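Local coordinates for DNA replication and repair protein RecF (Caldanaerobacter subterraneus subsp. tengcongensis, PDB 5Z69) that probably binds ATP and single-stranded DNA as a recombination mediator of the RecFOR pathway, serving DNA replication, repair and the SOS response, at residues A[9-13]-A[25-30]; A[194-198]-A[246-251]. One frame throughout, in Å; residues are numbered along the deposited sequence.

Interaction 1 (A[9-13]-A[25-30])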
ATOM      1  N   TYR A   9      -6.023  -6.305 -38.800  1.00 21.82           N
ATOM      2  CA  TYR A   9      -5.142  -6.947 -39.761  1.00 26.91           C
ATOM      3  C   TYR A   9      -4.258  -5.872 -40.405  1.00 33.61           C
ATOM      4  O   TYR A   9      -4.751  -4.880 -40.940  1.00 31.09           O
ATOM      5  CB  TYR A   9      -5.945  -7.699 -40.840  1.00 24.48           C
ATOM      6  CG  TYR A   9      -5.080  -8.391 -41.900  1.00 27.94           C
ATOM      7  CD1 TYR A   9      -4.539  -9.649 -41.665  1.00 36.76           C
ATOM      8  CD2 TYR A   9      -4.822  -7.793 -43.129  1.00 26.60           C
ATOM      9  CE1 TYR A   9      -3.763 -10.289 -42.616  1.00 30.23           C
ATOM     10  CE2 TYR A   9      -4.036  -8.432 -44.095  1.00 38.01           C
ATOM     11  CZ  TYR A   9      -3.501  -9.675 -43.817  1.00 31.38           C
ATOM     12  OH  TYR A   9      -2.726 -10.335 -44.743  1.00 41.05           O
ATOM     13  N   LEU A  10      -2.952  -6.082 -40.356  1.00 28.52           N
ATOM     14  CA  LEU A  10      -2.001  -5.159 -40.965  1.00 22.93           C
ATOM     15  C   LEU A  10      -1.622  -5.709 -42.312  1.00 19.34           C
ATOM     16  O   LEU A  10      -0.933  -6.734 -42.393  1.00 24.62           O
ATOM     17  CB  LEU A  10      -0.772  -4.998 -40.072  1.00 20.71           C
ATOM     18  CG  LEU A  10       0.321  -4.060 -40.592  1.00 30.77           C
ATOM     19  CD1 LEU A  10      -0.184  -2.602 -40.639  1.00 25.39           C
ATOM     20  CD2 LEU A  10       1.599  -4.187 -39.754  1.00 29.00           C
ATOM     21  N   LYS A  11      -2.090  -5.072 -43.379  1.00 22.12           N
ATOM     22  CA  LYS A  11      -1.848  -5.592 -44.712  1.00 25.95           C
ATOM     23  C   LYS A  11      -0.397  -5.404 -45.069  1.00 32.43           C
ATOM     24  O   LYS A  11       0.231  -6.264 -45.680  1.00 22.22           O
ATOM     25  CB  LYS A  11      -2.720  -4.885 -45.762  1.00 24.09           C
ATOM     26  CG  LYS A  11      -4.196  -4.776 -45.406  1.00 33.43           C
ATOM     27  CD  LYS A  11      -4.977  -4.149 -46.572  1.00 39.03           C
ATOM     28  CE  LYS A  11      -6.463  -4.055 -46.280  1.00 36.60           C
ATOM     29  NZ  LYS A  11      -7.160  -3.455 -47.452  1.00 31.70           N
ATOM     30  N   GLU A  12       0.135  -4.256 -44.683  1.00 23.11           N
ATOM     31  CA  GLU A  12       1.470  -3.901 -45.076  1.00 20.14           C
ATOM     32  C   GLU A  12       1.959  -2.770 -44.199  1.00 27.11           C
ATOM     33  O   GLU A  12       1.164  -2.066 -43.560  1.00 22.27           O
ATOM     34  CB  GLU A  12       1.510  -3.473 -46.573  1.00 20.91           C
ATOM     35  CG  GLU A  12       0.871  -2.132 -46.797  1.00 32.58           C
ATOM     36  CD  GLU A  12       1.141  -1.552 -48.180  1.00 38.13           C
ATOM     37  OE1 GLU A  12       0.772  -2.196 -49.180  1.00 30.06           O
ATOM     38  OE2 GLU A  12       1.724  -0.449 -48.269  1.00 33.87           O
ATOM     39  N   ILE A  13       3.270  -2.581 -44.177  1.00 24.46           N
ATOM     40  CA  ILE A  13       3.838  -1.425 -43.514  1.00 25.77           C
ATOM     41  C   ILE A  13       4.980  -0.907 -44.374  1.00 21.54           C
ATOM     42  O   ILE A  13       5.680  -1.682 -45.052  1.00 23.23           O
ATOM     43  CB  ILE A  13       4.342  -1.751 -42.084  1.00 21.81           C
ATOM     44  CG1 ILE A  13       4.555  -0.468 -41.263  1.00 25.97           C
ATOM     45  CG2 ILE A  13       5.629  -2.571 -42.137  1.00 24.15           C
ATOM     46  CD1 ILE A  13       4.809  -0.729 -39.735  1.00 24.60           C
ATOM     47  N   LYS A  25       8.876  -1.543 -48.178  1.00 26.07           N
ATOM     48  CA  LYS A  25       7.481  -1.864 -47.957  1.00 30.00           C
ATOM     49  C   LYS A  25       7.384  -3.353 -47.739  1.00 31.47           C
ATOM     50  O   LYS A  25       7.969  -4.136 -48.470  1.00 38.18           O
ATOM     51  CB  LYS A  25       6.614  -1.440 -49.126  1.00 27.10           C
ATOM     52  CG  LYS A  25       5.149  -1.848 -49.003  1.00 28.59           C
ATOM     53  CD  LYS A  25       4.378  -1.462 -50.308  1.00 39.99           C
ATOM     54  CE  LYS A  25       4.474   0.057 -50.577  1.00 37.44           C
ATOM     55  NZ  LYS A  25       3.595   0.527 -51.696  1.00 37.93           N
ATOM     56  N   LEU A  26       6.675  -3.734 -46.691  1.00 27.90           N
ATOM     57  CA  LEU A  26       6.552  -5.137 -46.333  1.00 30.70           C
ATOM     58  C   LEU A  26       5.087  -5.523 -46.372  1.00 34.24           C
ATOM     59  O   LEU A  26       4.261  -4.851 -45.769  1.00 27.68           O
ATOM     60  CB  LEU A  26       7.115  -5.381 -44.941  1.00 29.96           C
ATOM     61  CG  LEU A  26       8.521  -4.839 -44.691  1.00 36.37           C
ATOM     62  CD1 LEU A  26       8.922  -5.186 -43.270  1.00 37.33           C
ATOM     63  CD2 LEU A  26       9.489  -5.446 -45.694  1.00 41.89           C
ATOM     64  N   GLU A  27       4.776  -6.605 -47.070  1.00 32.34           N
ATOM     65  CA  GLU A  27       3.397  -7.066 -47.177  1.00 27.89           C
ATOM     66  C   GLU A  27       3.234  -8.322 -46.369  1.00 24.80           C
ATOM     67  O   GLU A  27       3.991  -9.288 -46.493  1.00 26.34           O
ATOM     68  CB  GLU A  27       2.994  -7.320 -48.638  1.00 31.53           C
ATOM     69  CG  GLU A  27       3.089  -6.098 -49.544  0.71 34.74           C
ATOM     70  CD  GLU A  27       2.064  -6.104 -50.695  0.35 42.91           C
ATOM     71  OE1 GLU A  27       1.387  -7.134 -50.936  0.76 47.51           O
ATOM     72  OE2 GLU A  27       1.922  -5.051 -51.347  0.50 48.35           O
ATOM     73  N   PHE A  28       2.239  -8.332 -45.497  1.00 24.84           N
ATOM     74  CA  PHE A  28       2.163  -9.419 -44.516  1.00 29.86           C
ATOM     75  C   PHE A  28       1.067 -10.422 -44.850  1.00 36.53           C
ATOM     76  O   PHE A  28       0.373 -10.255 -45.844  1.00 32.57           O
ATOM     77  CB  PHE A  28       1.970  -8.868 -43.111  1.00 26.94           C
ATOM     78  CG  PHE A  28       3.099  -7.975 -42.672  1.00 27.90           C
ATOM     79  CD1 PHE A  28       4.414  -8.458 -42.655  1.00 25.52           C
ATOM     80  CD2 PHE A  28       2.859  -6.646 -42.341  1.00 22.75           C
ATOM     81  CE1 PHE A  28       5.489  -7.638 -42.268  1.00 27.10           C
ATOM     82  CE2 PHE A  28       3.932  -5.794 -41.961  1.00 26.56           C
ATOM     83  CZ  PHE A  28       5.245  -6.304 -41.918  1.00 25.84           C
ATOM     84  N   CYS A  29       0.936 -11.464 -44.022  1.00 28.10           N
ATOM     85  CA  CYS A  29       0.034 -12.574 -44.309  1.00 28.72           C
ATOM     86  C   CYS A  29      -0.984 -12.750 -43.196  1.00 34.47           C
ATOM     87  O   CYS A  29      -0.818 -12.229 -42.074  1.00 32.21           O
ATOM     88  CB  CYS A  29       0.826 -13.892 -44.511  1.00 44.09           C
ATOM     89  SG  CYS A  29       2.338 -14.145 -43.480  1.00 76.97           S
ATOM     90  N   GLU A  30      -2.043 -13.486 -43.515  1.00 31.43           N
ATOM     91  CA  GLU A  30      -2.964 -13.973 -42.499  1.00 42.33           C
ATOM     92  C   GLU A  30      -2.239 -14.977 -41.622  1.00 30.03           C
ATOM     93  O   GLU A  30      -1.435 -15.769 -42.111  1.00 38.98           O
ATOM     94  CB  GLU A  30      -4.189 -14.627 -43.142  1.00 47.87           C
ATOM     95  CG  GLU A  30      -5.075 -13.684 -43.940  1.00 42.54           C
ATOM     96  CD  GLU A  30      -6.099 -12.958 -43.082  1.00 44.99           C
ATOM     97  OE1 GLU A  30      -6.077 -13.112 -41.827  1.00 41.14           O
ATOM     98  OE2 GLU A  30      -6.929 -12.229 -43.665  1.00 47.03           O
TER
HETATM   99  O   HOH W   1      -1.219  -8.593 -46.717  1.00 47.51           O
HETATM  100  O   HOH W   2       1.782   1.889 -49.720  1.00 34.04           O
HETATM  101  O   HOH W   3       0.744  -0.847 -51.383  1.00 39.51           O
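F28 and Y9 lose the most surface to the other segment, with E12 next, where strand 9-13 runs antiparallel to strand 25-27 and the loop 28-30 that continues it. The F28 ring meets two aliphatic side chains: L10 CD2 comes obliquely to within 3.6 Å of CE2, while I13 CG2 touches the same carbon from the ring edge. Its CG stands anti to the carbonyl carbon (chi1 -61°), which turns the ring in among L10, I13 and, from the neighbouring mixed sheet, F346 and F361, both edge-to-face with it; a large flat hydrocarbon suits a buried place between two sheets. The F28 amide meanwhile gives K11 O an almost straight hydrogen bond of 2.9 Å, and I13 and L26 form a hydrogen-bonded antiparallel pair through both their amides.

At the other end Y9 reaches along 28-30. E30 OE2 lies over one face of the Y9 ring, offset toward its rim, and E30 CD is 3.6 Å from Y9 CE1. Tyrosine suits the place because its long ring carries the OH to a water, which accepts from it and donates to K11 O and F28 O, joining the segments beyond the last direct bond.

The E12 and E27 carboxylates lie side by side, 3.8 Å between E12 OE1 and E27 OE2. K25 lays its aliphatic chain against the E12 carboxylate, CD 3.5 Å from OE2, and two waters bridge its ammonium to the two carboxylate oxygens. The charges of E12 and K25 thus meet mainly through water, and the nearby ammonium is likely to ease the repulsion between the two glutamates.

Interaction 2 (A[194-198]-A[246-251])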
ATOM      1  N   ALA A 194      -9.401  16.798  -7.498  1.00 37.44           N
ATOM      2  CA  ALA A 194     -10.166  15.813  -6.747  1.00 43.07           C
ATOM      3  C   ALA A 194     -11.297  15.268  -7.615  1.00 43.74           C
ATOM      4  O   ALA A 194     -11.591  14.068  -7.618  1.00 33.64           O
ATOM      5  CB  ALA A 194     -10.716  16.434  -5.444  1.00 41.09           C
ATOM      6  N   GLU A 195     -11.926  16.157  -8.369  1.00 41.55           N
ATOM      7  CA  GLU A 195     -12.965  15.730  -9.291  1.00 44.30           C
ATOM      8  C   GLU A 195     -12.413  14.783 -10.348  1.00 39.92           C
ATOM      9  O   GLU A 195     -12.973  13.712 -10.579  1.00 44.77           O
ATOM     10  CB  GLU A 195     -13.617  16.929  -9.957  1.00 43.97           C
ATOM     11  CG  GLU A 195     -14.589  16.545 -11.060  1.00 54.06           C
ATOM     12  CD  GLU A 195     -15.021  17.746 -11.862  1.00 62.90           C
ATOM     13  OE1 GLU A 195     -15.912  18.480 -11.389  1.00 67.12           O
ATOM     14  OE2 GLU A 195     -14.459  17.966 -12.955  1.00 72.03           O
ATOM     15  N   TYR A 196     -11.315  15.168 -10.990  1.00 45.60           N
ATOM     16  CA  TYR A 196     -10.756  14.327 -12.045  1.00 39.30           C
ATOM     17  C   TYR A 196     -10.098  13.093 -11.455  1.00 40.34           C
ATOM     18  O   TYR A 196     -10.204  12.003 -12.013  1.00 36.99           O
ATOM     19  CB  TYR A 196      -9.768  15.116 -12.902  1.00 34.27           C
ATOM     20  CG  TYR A 196     -10.463  15.935 -13.970  1.00 42.59           C
ATOM     21  CD1 TYR A 196     -10.511  15.500 -15.283  1.00 48.75           C
ATOM     22  CD2 TYR A 196     -11.102  17.127 -13.649  1.00 45.27           C
ATOM     23  CE1 TYR A 196     -11.153  16.244 -16.256  1.00 47.61           C
ATOM     24  CE2 TYR A 196     -11.742  17.873 -14.602  1.00 48.25           C
ATOM     25  CZ  TYR A 196     -11.764  17.430 -15.909  1.00 50.98           C
ATOM     26  OH  TYR A 196     -12.412  18.180 -16.859  1.00 54.12           O
ATOM     27  N   GLY A 197      -9.446  13.256 -10.306  1.00 36.09           N
ATOM     28  CA  GLY A 197      -8.859  12.123  -9.609  1.00 36.31           C
ATOM     29  C   GLY A 197      -9.881  11.061  -9.236  1.00 31.98           C
ATOM     30  O   GLY A 197      -9.620   9.859  -9.329  1.00 31.81           O
ATOM     31  N   ALA A 198     -11.059  11.499  -8.817  1.00 33.33           N
ATOM     32  CA  ALA A 198     -12.105  10.559  -8.436  1.00 35.76           C
ATOM     33  C   ALA A 198     -12.608   9.767  -9.655  1.00 38.37           C
ATOM     34  O   ALA A 198     -12.796   8.543  -9.598  1.00 38.15           O
ATOM     35  CB  ALA A 198     -13.278  11.301  -7.741  1.00 34.75           C
ATOM     36  N   ILE A 246     -15.093   9.759  -2.587  1.00 53.74           N
ATOM     37  CA  ILE A 246     -13.702   9.778  -3.036  1.00 46.03           C
ATOM     38  C   ILE A 246     -13.243  11.197  -3.322  1.00 43.83           C
ATOM     39  O   ILE A 246     -12.133  11.591  -2.969  1.00 38.35           O
ATOM     40  CB  ILE A 246     -13.504   8.917  -4.286  1.00 48.56           C
ATOM     41  CG1 ILE A 246     -13.788   7.447  -3.961  1.00 45.13           C
ATOM     42  CG2 ILE A 246     -12.087   9.080  -4.817  1.00 42.02           C
ATOM     43  CD1 ILE A 246     -14.209   6.638  -5.184  1.00 47.74           C
ATOM     44  N   ARG A 247     -14.107  11.970  -3.958  1.00 46.42           N
ATOM     45  CA  ARG A 247     -13.815  13.370  -4.210  1.00 42.93           C
ATOM     46  C   ARG A 247     -13.482  14.109  -2.913  1.00 41.62           C
ATOM     47  O   ARG A 247     -12.486  14.823  -2.826  1.00 40.60           O
ATOM     48  CB  ARG A 247     -15.004  14.020  -4.887  1.00 44.83           C
ATOM     49  CG  ARG A 247     -14.693  15.277  -5.637  1.00 57.51           C
ATOM     50  CD  ARG A 247     -15.787  15.539  -6.658  1.00 49.21           C
ATOM     51  NE  ARG A 247     -15.773  16.927  -7.102  1.00 65.83           N
ATOM     52  CZ  ARG A 247     -16.551  17.407  -8.068  1.00 73.20           C
ATOM     53  NH1 ARG A 247     -16.472  18.687  -8.411  1.00 79.56           N
ATOM     54  NH2 ARG A 247     -17.404  16.607  -8.692  1.00 72.49           N
ATOM     55  N   GLU A 248     -14.330  13.941  -1.908  1.00 45.88           N
ATOM     56  CA  GLU A 248     -14.138  14.640  -0.639  1.00 47.59           C
ATOM     57  C   GLU A 248     -12.846  14.214   0.048  1.00 42.28           C
ATOM     58  O   GLU A 248     -12.113  15.051   0.563  1.00 41.17           O
ATOM     59  CB  GLU A 248     -15.330  14.408   0.291  1.00 58.89           C
ATOM     60  CG  GLU A 248     -16.093  15.679   0.636  1.00 70.05           C
ATOM     61  CD  GLU A 248     -15.187  16.802   1.110  1.00 72.84           C
ATOM     62  OE1 GLU A 248     -14.852  17.687   0.292  1.00 81.67           O
ATOM     63  OE2 GLU A 248     -14.811  16.803   2.301  1.00 70.65           O
ATOM     64  N   LYS A 249     -12.565  12.916   0.046  1.00 39.89           N
ATOM     65  CA  LYS A 249     -11.335  12.425   0.655  1.00 43.31           C
ATOM     66  C   LYS A 249     -10.092  12.987  -0.040  1.00 48.06           C
ATOM     67  O   LYS A 249      -9.160  13.443   0.632  1.00 43.27           O
ATOM     68  CB  LYS A 249     -11.316  10.891   0.656  1.00 48.51           C
ATOM     69  CG  LYS A 249     -12.400  10.278   1.571  1.00 49.21           C
ATOM     70  CD  LYS A 249     -12.184   8.789   1.866  1.00 53.99           C
ATOM     71  CE  LYS A 249     -11.472   8.564   3.209  1.00 53.99           C
ATOM     72  NZ  LYS A 249     -10.373   7.527   3.118  1.00 43.96           N
ATOM     73  N   LEU A 250     -10.099  12.987  -1.376  1.00 45.61           N
ATOM     74  CA  LEU A 250      -8.983  13.502  -2.165  1.00 47.01           C
ATOM     75  C   LEU A 250      -8.762  14.973  -1.880  1.00 41.22           C
ATOM     76  O   LEU A 250      -7.630  15.414  -1.702  1.00 38.07           O
ATOM     77  CB  LEU A 250      -9.224  13.298  -3.679  1.00 40.82           C
ATOM     78  CG  LEU A 250      -9.162  11.870  -4.234  1.00 38.92           C
ATOM     79  CD1 LEU A 250      -9.456  11.850  -5.751  1.00 34.37           C
ATOM     80  CD2 LEU A 250      -7.812  11.221  -3.936  1.00 30.88           C
ATOM     81  N   LYS A 251      -9.856  15.729  -1.859  1.00 37.25           N
ATOM     82  CA  LYS A 251      -9.809  17.144  -1.542  1.00 39.07           C
ATOM     83  C   LYS A 251      -9.294  17.388  -0.093  1.00 43.02           C
ATOM     84  O   LYS A 251      -8.496  18.294   0.149  1.00 41.29           O
ATOM     85  CB  LYS A 251     -11.198  17.753  -1.744  1.00 45.06           C
ATOM     86  CG  LYS A 251     -11.329  19.216  -1.350  1.00 53.01           C
ATOM     87  CD  LYS A 251     -10.728  20.131  -2.393  1.00 60.69           C
ATOM     88  CE  LYS A 251     -10.816  21.593  -1.965  1.00 69.61           C
ATOM     89  NZ  LYS A 251      -9.810  21.941  -0.923  1.00 75.81           N
TER
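R247 reaches across from helix 246-251 to E195 on helix 194-198, and its chain can be followed atom by atom. CB leaves the backbone 4.3 Å from A198 CB. With CG anti to the backbone N (chi1 -159°) and the chain extended as far as NE, the arginine is carried over the first turn of the other segment: CG passes 3.9 Å from A194 O, CD lies beside E195 CA, and NE comes close to E195 CB. That same CB sits over the centre of the guanidinium, 3.5 Å from CZ, an aliphatic group against a flat face. At the tip NH1 makes a salt bridge of 3.0 Å with E195 OE1. The carboxylate and guanidinium planes are 87° apart, so one oxygen does the gripping and the two groups are not a coplanar bidentate pair. An alanine in place of E195 would keep the CB against the guanidinium face but would probably leave R247 without its charge partner and its tip freer to turn.

Beneath this pair small residues let the backbones draw near. A194 CB fits against R247 O and the CB of L250, A198 CB touches I246 CG2, and L250 CD1 rests 3.5 Å from A198 N. G197 suits its place because a CB there would come tightly against that methyl. L250 and I246 also reach I201, further along helix 186-222. The segment axes approach to 8.3 Å and cross at 128°, a close helix-helix packing in which alanine and glycine of helix 186-222 receive the larger side chains of helix 243-256, in the helical part of RecF.

In the fold
Interaction 1 and interaction 2 lie on opposite sides of the chain's centre, 46 Å apart between centres and about 32 Å between nearest atoms. Interaction 1 belongs to the nucleotide-binding part: it pairs the first two strands of the antiparallel sheet, and the side chain of L26 is about 10 Å from that of G42 in the predicted ATP site and about 12 Å from the bound ATP analogue. Its I13 and L26 rest on helix 43-55, whose first residues, K43 and S44, complete the predicted P-loop, and C29 is disulfide-bonded to C359. Interaction 2 is remote from the nucleotide, and any relation between the two runs through the rest of the chain.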